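Long-range contact in phosphoribosylaminoimidazole carboxylase, ATPase subunit (Thermus thermophilus, PDB 3AW8), which probably catalyses the ATP-dependent carboxylation of 5-aminoimidazole ribonucleotide with bicarbonate to N5-carboxyaminoimidazole ribonucleotide in purine biosynthesis: residues 62-76 with 82-95. Residues are numbered along the deposited sequence; the frame is centred on the assembly and turned at random.
Sequences LVTYEFENVPVEAAR and LPLYPPAKALEVAQ
L82 packs its CD2 on CG2 of V63 where the chain, having left strand 62-65 of the Rossmann-like preATP-grasp domain and run through helix 72-81, returns beside that strand. Residues 83-85 line the edge of 62-65 that faces away from strand 2-5, in a parallel bridge: V63 N donates to P83 O (3.0 Å), and Y85 N to V63 O. L84 sends its branches two ways, CD1 to V63 CG1 and CD2 to A75 at the helix, so it fills the angle between strand and helix. The Y85 carbonyl takes a hydrogen bond from T64 OG1 (2.7 Å), which lies in the carbonyl plane; this hydroxyl also pairs with H282. After the cis peptide before P86, the P86 ring sets its CD 3.6 Å from CZ of Y65, and the tyrosine OH lies within weak hydrogen-bonding distance of both the P86 and P87 carbonyls.

Helix 88-94 then runs nearly antiparallel to helix 72-76 (169°), their axes 9.6 Å apart. A88 CB sits over one face of the R76 guanidinium. L91 is wedged between helix 72-76 and the Y65 ring: CD1 stands over the ring in a CH-pi contact, 4.0 Å from the centroid, and also meets V70 CG1 and A75 CB. One turn beyond A88, E92 forms a salt bridge with R76, whose guanidinium turns its NE and NH2 side to OE1 alone (2.9 Å from NH2), nearly along the C-O bond and nearly coplanar with the carboxylate. E68, salt-bridged to R262, has its side chain about 8 Å from the bound AMP. Extended beyond CG (chi2 -169°), Q95 joins two carbonyls of the type I turn 67-70 through one amide nitrogen: NE2 donates to E68 O (2.8 Å), which lies in the plane of the Q95 amide, and to V70 O, from above that carbonyl's plane.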
loop_
_atom_site.group_PDB
_atom_site.type_symbol
_atom_site.label_atom_id
_atom_site.label_comp_id
_atom_site.label_asym_id
_atom_site.label_seq_id
_atom_site.Cartn_x
_atom_site.Cartn_y
_atom_site.Cartn_z
ATOM N N LEU A 62 -1.715 -22.553 0.907
ATOM C CA LEU A 62 -1.353 -22.717 -0.499
ATOM C C LEU A 62 0.076 -22.208 -0.704
ATOM O O LEU A 62 0.644 -21.563 0.176
ATOM C CB LEU A 62 -2.329 -21.946 -1.401
ATOM C CG LEU A 62 -2.323 -20.408 -1.402
ATOM C CD1 LEU A 62 -1.294 -19.892 -2.405
ATOM C CD2 LEU A 62 -3.705 -19.888 -1.782
ATOM N N VAL A 63 0.655 -22.507 -1.862
ATOM C CA VAL A 63 2.010 -22.086 -2.166
ATOM C C VAL A 63 2.103 -21.502 -3.559
ATOM O O VAL A 63 1.584 -22.076 -4.516
ATOM C CB VAL A 63 2.995 -23.264 -2.069
ATOM C CG1 VAL A 63 4.373 -22.831 -2.549
ATOM C CG2 VAL A 63 3.067 -23.759 -0.630
ATOM N N THR A 64 2.764 -20.352 -3.665
ATOM C CA THR A 64 2.960 -19.678 -4.944
ATOM C C THR A 64 4.453 -19.321 -4.993
ATOM O O THR A 64 5.180 -19.576 -4.036
ATOM C CB THR A 64 2.056 -18.413 -5.031
ATOM O OG1 THR A 64 2.175 -17.812 -6.326
ATOM C CG2 THR A 64 2.434 -17.403 -3.942
ATOM N N TYR A 65 4.930 -18.755 -6.095
ATOM C CA TYR A 65 6.353 -18.414 -6.185
ATOM C C TYR A 65 6.613 -17.062 -6.843
ATOM O O TYR A 65 5.796 -16.587 -7.627
ATOM C CB TYR A 65 7.106 -19.514 -6.944
ATOM C CG TYR A 65 6.333 -20.065 -8.118
ATOM C CD1 TYR A 65 5.407 -21.098 -7.950
ATOM C CD2 TYR A 65 6.486 -19.522 -9.388
ATOM C CE1 TYR A 65 4.649 -21.570 -9.025
ATOM C CE2 TYR A 65 5.732 -19.985 -10.470
ATOM C CZ TYR A 65 4.818 -21.006 -10.280
ATOM O OH TYR A 65 4.078 -21.448 -11.350
ATOM N N GLU A 66 7.756 -16.451 -6.518
ATOM C CA GLU A 66 8.127 -15.148 -7.080
ATOM C C GLU A 66 9.478 -15.197 -7.772
ATOM O O GLU A 66 9.770 -14.382 -8.634
ATOM C CB GLU A 66 8.145 -14.069 -5.988
ATOM C CG GLU A 66 9.122 -14.333 -4.832
ATOM C CD GLU A 66 10.392 -13.484 -4.898
ATOM O OE1 GLU A 66 11.481 -14.036 -5.159
ATOM O OE2 GLU A 66 10.294 -12.254 -4.682
ATOM N N PHE A 67 10.300 -16.157 -7.377
ATOM C CA PHE A 67 11.624 -16.349 -7.956
ATOM C C PHE A 67 11.408 -17.147 -9.246
ATOM O O PHE A 67 11.131 -18.342 -9.191
ATOM C CB PHE A 67 12.462 -17.132 -6.952
ATOM C CG PHE A 67 13.815 -17.529 -7.447
ATOM C CD1 PHE A 67 14.505 -18.561 -6.825
ATOM C CD2 PHE A 67 14.413 -16.870 -8.516
ATOM C CE1 PHE A 67 15.769 -18.937 -7.251
ATOM C CE2 PHE A 67 15.689 -17.242 -8.954
ATOM C CZ PHE A 67 16.364 -18.278 -8.316
ATOM N N GLU A 68 11.542 -16.498 -10.403
ATOM C CA GLU A 68 11.294 -17.160 -11.696
ATOM C C GLU A 68 12.160 -18.373 -12.052
ATOM O O GLU A 68 11.751 -19.212 -12.864
ATOM C CB GLU A 68 11.383 -16.151 -12.850
ATOM C CG GLU A 68 10.588 -16.590 -14.091
ATOM C CD GLU A 68 10.884 -15.751 -15.328
ATOM O OE1 GLU A 68 11.176 -14.542 -15.175
ATOM O OE2 GLU A 68 10.811 -16.299 -16.456
ATOM N N ASN A 69 13.355 -18.459 -11.474
ATOM C CA ASN A 69 14.223 -19.584 -11.762
ATOM C C ASN A 69 14.201 -20.629 -10.663
ATOM O O ASN A 69 15.095 -21.472 -10.581
ATOM C CB ASN A 69 15.654 -19.120 -12.002
ATOM C CG ASN A 69 15.895 -18.743 -13.440
ATOM O OD1 ASN A 69 15.149 -19.159 -14.329
ATOM N ND2 ASN A 69 16.946 -17.965 -13.686
ATOM N N VAL A 70 13.180 -20.572 -9.816
ATOM C CA VAL A 70 13.059 -21.544 -8.748
ATOM C C VAL A 70 13.035 -22.932 -9.384
ATOM O O VAL A 70 12.412 -23.129 -10.432
ATOM C CB VAL A 70 11.759 -21.336 -7.948
ATOM C CG1 VAL A 70 10.542 -21.634 -8.825
ATOM C CG2 VAL A 70 11.775 -22.215 -6.712
ATOM N N PRO A 71 13.736 -23.906 -8.771
ATOM C CA PRO A 71 13.789 -25.281 -9.281
ATOM C C PRO A 71 12.384 -25.844 -9.378
ATOM O O PRO A 71 11.689 -25.929 -8.375
ATOM C CB PRO A 71 14.615 -26.006 -8.223
ATOM C CG PRO A 71 15.534 -24.941 -7.732
ATOM C CD PRO A 71 14.602 -23.760 -7.586
ATOM N N VAL A 72 11.956 -26.220 -10.575
ATOM C CA VAL A 72 10.613 -26.765 -10.737
ATOM C C VAL A 72 10.432 -28.016 -9.866
ATOM O O VAL A 72 9.312 -28.403 -9.529
ATOM C CB VAL A 72 10.327 -27.120 -12.207
ATOM C CG1 VAL A 72 11.124 -28.338 -12.606
ATOM C CG2 VAL A 72 8.843 -27.355 -12.402
ATOM N N GLU A 73 11.544 -28.644 -9.505
ATOM C CA GLU A 73 11.492 -29.824 -8.658
ATOM C C GLU A 73 10.873 -29.476 -7.299
ATOM O O GLU A 73 10.071 -30.240 -6.756
ATOM C CB GLU A 73 12.898 -30.393 -8.442
ATOM C CG GLU A 73 13.600 -30.912 -9.696
ATOM C CD GLU A 73 14.206 -29.811 -10.553
ATOM O OE1 GLU A 73 14.961 -28.972 -10.010
ATOM O OE2 GLU A 73 13.945 -29.794 -11.774
ATOM N N ALA A 74 11.255 -28.324 -6.750
ATOM C CA ALA A 74 10.732 -27.879 -5.459
ATOM C C ALA A 74 9.241 -27.556 -5.541
ATOM O O ALA A 74 8.497 -27.786 -4.592
ATOM C CB ALA A 74 11.503 -26.664 -4.967
ATOM N N ALA A 75 8.800 -27.028 -6.677
ATOM C CA ALA A 75 7.391 -26.699 -6.841
ATOM C C ALA A 75 6.550 -27.964 -6.969
ATOM O O ALA A 75 5.475 -28.051 -6.380
ATOM C CB ALA A 75 7.192 -25.817 -8.067
ATOM N N ARG A 76 7.033 -28.937 -7.741
ATOM C CA ARG A 76 6.298 -30.186 -7.937
ATOM C C ARG A 76 6.289 -31.062 -6.682
ATOM O O ARG A 76 5.338 -31.807 -6.447
ATOM C CB ARG A 76 6.865 -30.967 -9.131
ATOM C CG ARG A 76 6.476 -30.377 -10.484
ATOM C CD ARG A 76 7.023 -31.189 -11.650
ATOM N NE ARG A 76 6.732 -30.581 -12.951
ATOM C CZ ARG A 76 5.504 -30.359 -13.417
ATOM N NH1 ARG A 76 4.441 -30.694 -12.690
ATOM N NH2 ARG A 76 5.334 -29.798 -14.610
ATOM N N LEU A 82 0.094 -29.565 -0.961
ATOM C CA LEU A 82 -0.849 -28.447 -0.896
ATOM C C LEU A 82 -1.121 -27.798 -2.255
ATOM O O LEU A 82 -0.444 -28.095 -3.238
ATOM C CB LEU A 82 -0.368 -27.381 0.112
ATOM C CG LEU A 82 1.022 -26.727 0.120
ATOM C CD1 LEU A 82 1.888 -27.378 1.177
ATOM C CD2 LEU A 82 1.674 -26.815 -1.242
ATOM N N PRO A 83 -2.132 -26.918 -2.331
ATOM C CA PRO A 83 -2.446 -26.258 -3.603
ATOM C C PRO A 83 -1.253 -25.416 -4.041
ATOM O O PRO A 83 -0.561 -24.836 -3.204
ATOM C CB PRO A 83 -3.659 -25.392 -3.264
ATOM C CG PRO A 83 -4.281 -26.097 -2.107
ATOM C CD PRO A 83 -3.090 -26.515 -1.290
ATOM N N LEU A 84 -1.025 -25.348 -5.348
ATOM C CA LEU A 84 0.092 -24.592 -5.890
ATOM C C LEU A 84 -0.360 -23.805 -7.102
ATOM O O LEU A 84 -0.807 -24.388 -8.083
ATOM C CB LEU A 84 1.218 -25.544 -6.302
ATOM C CG LEU A 84 2.472 -24.934 -6.926
ATOM C CD1 LEU A 84 3.382 -24.435 -5.815
ATOM C CD2 LEU A 84 3.195 -25.972 -7.784
ATOM N N TYR A 85 -0.243 -22.483 -7.036
ATOM C CA TYR A 85 -0.635 -21.639 -8.157
ATOM C C TYR A 85 0.437 -20.588 -8.388
ATOM O O TYR A 85 0.910 -19.969 -7.441
ATOM C CB TYR A 85 -1.960 -20.934 -7.875
ATOM C CG TYR A 85 -3.036 -21.810 -7.277
ATOM C CD1 TYR A 85 -3.056 -22.086 -5.914
ATOM C CD2 TYR A 85 -4.065 -22.328 -8.067
ATOM C CE1 TYR A 85 -4.076 -22.848 -5.343
ATOM C CE2 TYR A 85 -5.090 -23.092 -7.507
ATOM C CZ TYR A 85 -5.089 -23.345 -6.143
ATOM O OH TYR A 85 -6.099 -24.089 -5.573
ATOM N N PRO A 86 0.844 -20.372 -9.649
ATOM C CA PRO A 86 0.382 -21.035 -10.872
ATOM C C PRO A 86 0.847 -22.481 -10.904
ATOM O O PRO A 86 1.661 -22.895 -10.087
ATOM C CB PRO A 86 1.034 -20.212 -11.982
ATOM C CG PRO A 86 1.202 -18.872 -11.364
ATOM C CD PRO A 86 1.696 -19.221 -9.988
ATOM N N PRO A 87 0.331 -23.270 -11.857
ATOM C CA PRO A 87 0.707 -24.684 -11.987
ATOM C C PRO A 87 2.183 -24.845 -12.331
ATOM O O PRO A 87 2.755 -24.008 -13.030
ATOM C CB PRO A 87 -0.196 -25.178 -13.115
ATOM C CG PRO A 87 -1.391 -24.292 -13.006
ATOM C CD PRO A 87 -0.784 -22.940 -12.763
ATOM N N ALA A 88 2.787 -25.930 -11.853
ATOM C CA ALA A 88 4.200 -26.213 -12.114
ATOM C C ALA A 88 4.535 -26.218 -13.603
ATOM O O ALA A 88 5.667 -25.933 -13.990
ATOM C CB ALA A 88 4.594 -27.551 -11.491
ATOM N N LYS A 89 3.553 -26.543 -14.436
ATOM C CA LYS A 89 3.769 -26.578 -15.879
ATOM C C LYS A 89 4.256 -25.222 -16.385
ATOM O O LYS A 89 5.197 -25.155 -17.181
ATOM C CB LYS A 89 2.469 -26.961 -16.599
ATOM C CG LYS A 89 2.600 -27.160 -18.112
ATOM C CD LYS A 89 1.218 -27.370 -18.730
ATOM C CE LYS A 89 1.262 -27.569 -20.244
ATOM N NZ LYS A 89 1.942 -28.836 -20.629
ATOM N N ALA A 90 3.611 -24.150 -15.921
ATOM C CA ALA A 90 3.964 -22.788 -16.319
ATOM C C ALA A 90 5.452 -22.507 -16.106
ATOM O O ALA A 90 6.089 -21.851 -16.926
ATOM C CB ALA A 90 3.125 -21.790 -15.547
ATOM N N LEU A 91 6.003 -23.000 -15.002
ATOM C CA LEU A 91 7.421 -22.822 -14.723
ATOM C C LEU A 91 8.222 -23.571 -15.776
ATOM O O LEU A 91 9.200 -23.060 -16.316
ATOM C CB LEU A 91 7.776 -23.391 -13.351
ATOM C CG LEU A 91 7.610 -22.498 -12.132
ATOM C CD1 LEU A 91 8.046 -23.260 -10.894
ATOM C CD2 LEU A 91 8.456 -21.258 -12.303
ATOM N N GLU A 92 7.798 -24.799 -16.052
ATOM C CA GLU A 92 8.450 -25.658 -17.032
ATOM C C GLU A 92 8.537 -24.922 -18.371
ATOM O O GLU A 92 9.615 -24.742 -18.929
ATOM C CB GLU A 92 7.639 -26.949 -17.200
ATOM C CG GLU A 92 8.436 -28.174 -17.632
ATOM C CD GLU A 92 8.882 -29.040 -16.455
ATOM O OE1 GLU A 92 8.005 -29.474 -15.665
ATOM O OE2 GLU A 92 10.106 -29.295 -16.328
ATOM N N VAL A 93 7.385 -24.502 -18.876
ATOM C CA VAL A 93 7.318 -23.787 -20.141
ATOM C C VAL A 93 8.197 -22.539 -20.145
ATOM O O VAL A 93 9.013 -22.345 -21.044
ATOM C CB VAL A 93 5.863 -23.353 -20.454
ATOM C CG1 VAL A 93 5.823 -22.554 -21.742
ATOM C CG2 VAL A 93 4.965 -24.570 -20.562
ATOM N N ALA A 94 8.032 -21.701 -19.127
ATOM C CA ALA A 94 8.764 -20.441 -19.023
ATOM C C ALA A 94 10.264 -20.519 -18.772
ATOM O O ALA A 94 10.978 -19.552 -19.020
ATOM C CB ALA A 94 8.120 -19.568 -17.956
ATOM N N GLN A 95 10.750 -21.656 -18.288
ATOM C CA GLN A 95 12.167 -21.785 -17.999
ATOM C C GLN A 95 13.018 -22.333 -19.151
ATOM O O GLN A 95 14.226 -22.525 -19.003
ATOM C CB GLN A 95 12.365 -22.627 -16.731
ATOM C CG GLN A 95 11.775 -22.005 -15.468
ATOM C CD GLN A 95 12.211 -22.718 -14.188
ATOM O OE1 GLN A 95 12.270 -23.947 -14.136
ATOM N NE2 GLN A 95 12.504 -21.946 -13.148
#